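Local coordinates for protein alanine racemase (Oenococcus oeni PSU-1, PDB 3HUR) that belongs to the alanine racemase family, pairing an N-terminal domain of the TIM-barrel clan with a C-terminal domain built largely of beta strands, at residues I250-S255 and R334-G339. Sequence-based numbering, arbitrary orientation.
Sequences IFSVCS and RVTLIG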
loop_
_atom_site.group_PDB
_atom_site.type_symbol
_atom_site.label_atom_id
_atom_site.label_comp_id
_atom_site.label_asym_id
_atom_site.label_seq_id
_atom_site.Cartn_x
_atom_site.Cartn_y
_atom_site.Cartn_z
ATOM N N ILE A 250 5.004 -27.131 -3.932
ATOM C CA ILE A 250 4.783 -27.426 -5.338
ATOM C C ILE A 250 4.964 -26.228 -6.255
ATOM O O ILE A 250 5.057 -26.387 -7.469
ATOM C CB ILE A 250 3.389 -28.101 -5.596
ATOM C CG1 ILE A 250 2.229 -27.100 -5.593
ATOM C CG2 ILE A 250 3.123 -29.177 -4.555
ATOM C CD1 ILE A 250 0.920 -27.756 -5.909
ATOM N N PHE A 251 5.039 -25.039 -5.697
ATOM C CA PHE A 251 5.015 -23.831 -6.527
ATOM C C PHE A 251 6.313 -23.063 -6.329
ATOM O O PHE A 251 6.950 -23.221 -5.311
ATOM C CB PHE A 251 3.825 -22.940 -6.157
ATOM C CG PHE A 251 3.824 -22.548 -4.725
ATOM C CD1 PHE A 251 4.438 -21.407 -4.315
ATOM C CD2 PHE A 251 3.278 -23.389 -3.777
ATOM C CE1 PHE A 251 4.478 -21.058 -2.962
ATOM C CE2 PHE A 251 3.316 -23.065 -2.432
ATOM C CZ PHE A 251 3.917 -21.897 -2.012
ATOM N N SER A 252 6.665 -22.244 -7.324
ATOM C CA SER A 252 7.771 -21.316 -7.303
ATOM C C SER A 252 7.343 -20.080 -8.071
ATOM O O SER A 252 6.478 -20.154 -8.971
ATOM C CB SER A 252 8.919 -21.886 -8.074
ATOM O OG SER A 252 9.525 -22.971 -7.410
ATOM N N VAL A 253 7.941 -18.942 -7.722
ATOM C CA VAL A 253 7.829 -17.769 -8.545
ATOM C C VAL A 253 9.164 -17.731 -9.303
ATOM O O VAL A 253 10.242 -17.878 -8.710
ATOM C CB VAL A 253 7.555 -16.492 -7.760
ATOM C CG1 VAL A 253 7.501 -15.279 -8.727
ATOM C CG2 VAL A 253 6.264 -16.592 -6.984
ATOM N N CYS A 254 9.070 -17.578 -10.618
ATOM C CA CYS A 254 10.212 -17.596 -11.469
ATOM C C CYS A 254 10.252 -16.379 -12.347
ATOM O O CYS A 254 9.234 -15.726 -12.597
ATOM C CB CYS A 254 10.120 -18.790 -12.417
ATOM S SG CYS A 254 10.119 -20.351 -11.650
ATOM N N SER A 255 11.437 -16.149 -12.890
ATOM C CA SER A 255 11.644 -15.171 -13.913
ATOM C C SER A 255 12.763 -15.693 -14.834
ATOM O O SER A 255 13.057 -16.891 -14.831
ATOM C CB SER A 255 12.002 -13.835 -13.277
ATOM O OG SER A 255 12.188 -12.828 -14.261
ATOM N N ARG A 334 16.304 -19.523 -16.903
ATOM C CA ARG A 334 15.322 -19.458 -15.841
ATOM C C ARG A 334 15.914 -19.029 -14.540
ATOM O O ARG A 334 17.017 -19.415 -14.235
ATOM C CB ARG A 334 14.685 -20.821 -15.618
ATOM C CG ARG A 334 13.541 -20.786 -14.594
ATOM C CD ARG A 334 12.748 -22.065 -14.626
ATOM N NE ARG A 334 13.304 -23.000 -13.662
ATOM C CZ ARG A 334 12.846 -24.221 -13.428
ATOM N NH1 ARG A 334 11.821 -24.724 -14.116
ATOM N NH2 ARG A 334 13.444 -24.951 -12.492
ATOM N N VAL A 335 15.154 -18.245 -13.779
ATOM C CA VAL A 335 15.539 -17.842 -12.434
ATOM C C VAL A 335 14.408 -18.168 -11.468
ATOM O O VAL A 335 13.235 -18.046 -11.812
ATOM C CB VAL A 335 15.804 -16.364 -12.386
ATOM C CG1 VAL A 335 16.098 -15.943 -11.001
ATOM C CG2 VAL A 335 16.962 -16.001 -13.344
ATOM N N THR A 336 14.757 -18.642 -10.277
ATOM C CA THR A 336 13.759 -18.993 -9.270
ATOM C C THR A 336 13.974 -18.132 -8.027
ATOM O O THR A 336 15.082 -17.975 -7.544
ATOM C CB THR A 336 13.796 -20.478 -8.887
ATOM O OG1 THR A 336 13.592 -21.268 -10.055
ATOM C CG2 THR A 336 12.693 -20.806 -7.902
ATOM N N LEU A 337 12.891 -17.554 -7.539
ATOM C CA LEU A 337 12.947 -16.709 -6.384
ATOM C C LEU A 337 12.892 -17.565 -5.139
ATOM O O LEU A 337 12.372 -18.668 -5.177
ATOM C CB LEU A 337 11.806 -15.693 -6.444
ATOM C CG LEU A 337 12.360 -14.500 -7.229
ATOM C CD1 LEU A 337 11.661 -14.306 -8.517
ATOM C CD2 LEU A 337 12.384 -13.246 -6.337
ATOM N N ILE A 338 13.476 -17.046 -4.053
ATOM C CA ILE A 338 13.504 -17.713 -2.768
ATOM C C ILE A 338 12.693 -16.918 -1.774
ATOM O O ILE A 338 12.893 -15.715 -1.622
ATOM C CB ILE A 338 14.930 -17.812 -2.180
ATOM C CG1 ILE A 338 15.904 -18.463 -3.187
ATOM C CG2 ILE A 338 14.885 -18.566 -0.812
ATOM C CD1 ILE A 338 17.385 -18.372 -2.725
ATOM N N GLY A 339 11.787 -17.601 -1.089
ATOM C CA GLY A 339 10.901 -16.965 -0.112
ATOM C C GLY A 339 11.548 -16.785 1.256
ATOM O O GLY A 339 12.280 -17.661 1.743
#
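Ser255 and Val335 form a hydrogen-bonded antiparallel pair that joins segments 250-255 and 334-339 through reciprocal backbone bonds: Ser255 N donates to Val335 O at 2.8 Å, and Val335 N to Ser255 O at 2.7 Å. Two residues away along each strand, Leu337 N donates to Val253 O at 2.9 Å in a nearly straight bond (N-H...O 174°). Cys254 and Thr336 lie between these links as a non-hydrogen-bonded pair, their CA atoms 4.4 Å apart. The N-to-C directions of the short strand segments make 139°, so the antiparallel strands are turned well away from exact opposition. The backbone bonds run from Val253 to Ser255, the C-terminal half of segment 250-255.

Side-chain contacts are fewer. On the face shared by Cys254 and Thr336, Cys254 SG, anti to the Cys254 carbonyl carbon (chi1 -62°), lies 3.9 Å from Thr336 OG1, while Thr336 CG2 meets Ser252 OG at the same separation. Val253 CG1 and Leu337 CD1 approach to 4.3 Å, a loose methyl contact, and Leu337 CB lies 3.5 Å from Val253 O.

Ser255 OG is satisfied by Pro9 O. Strand 251-263 also pairs with strand 10-15, through Cys254 with Trp11 and Ser252 with Ser13, and strand 334-339 with strand 302-305, through Thr336 with Ile304; the contact thus joins neighbouring strands of the mixed sheet, to which strand 10-15 from the start of the chain also belongs, while Ile250 packs on helix 16-30.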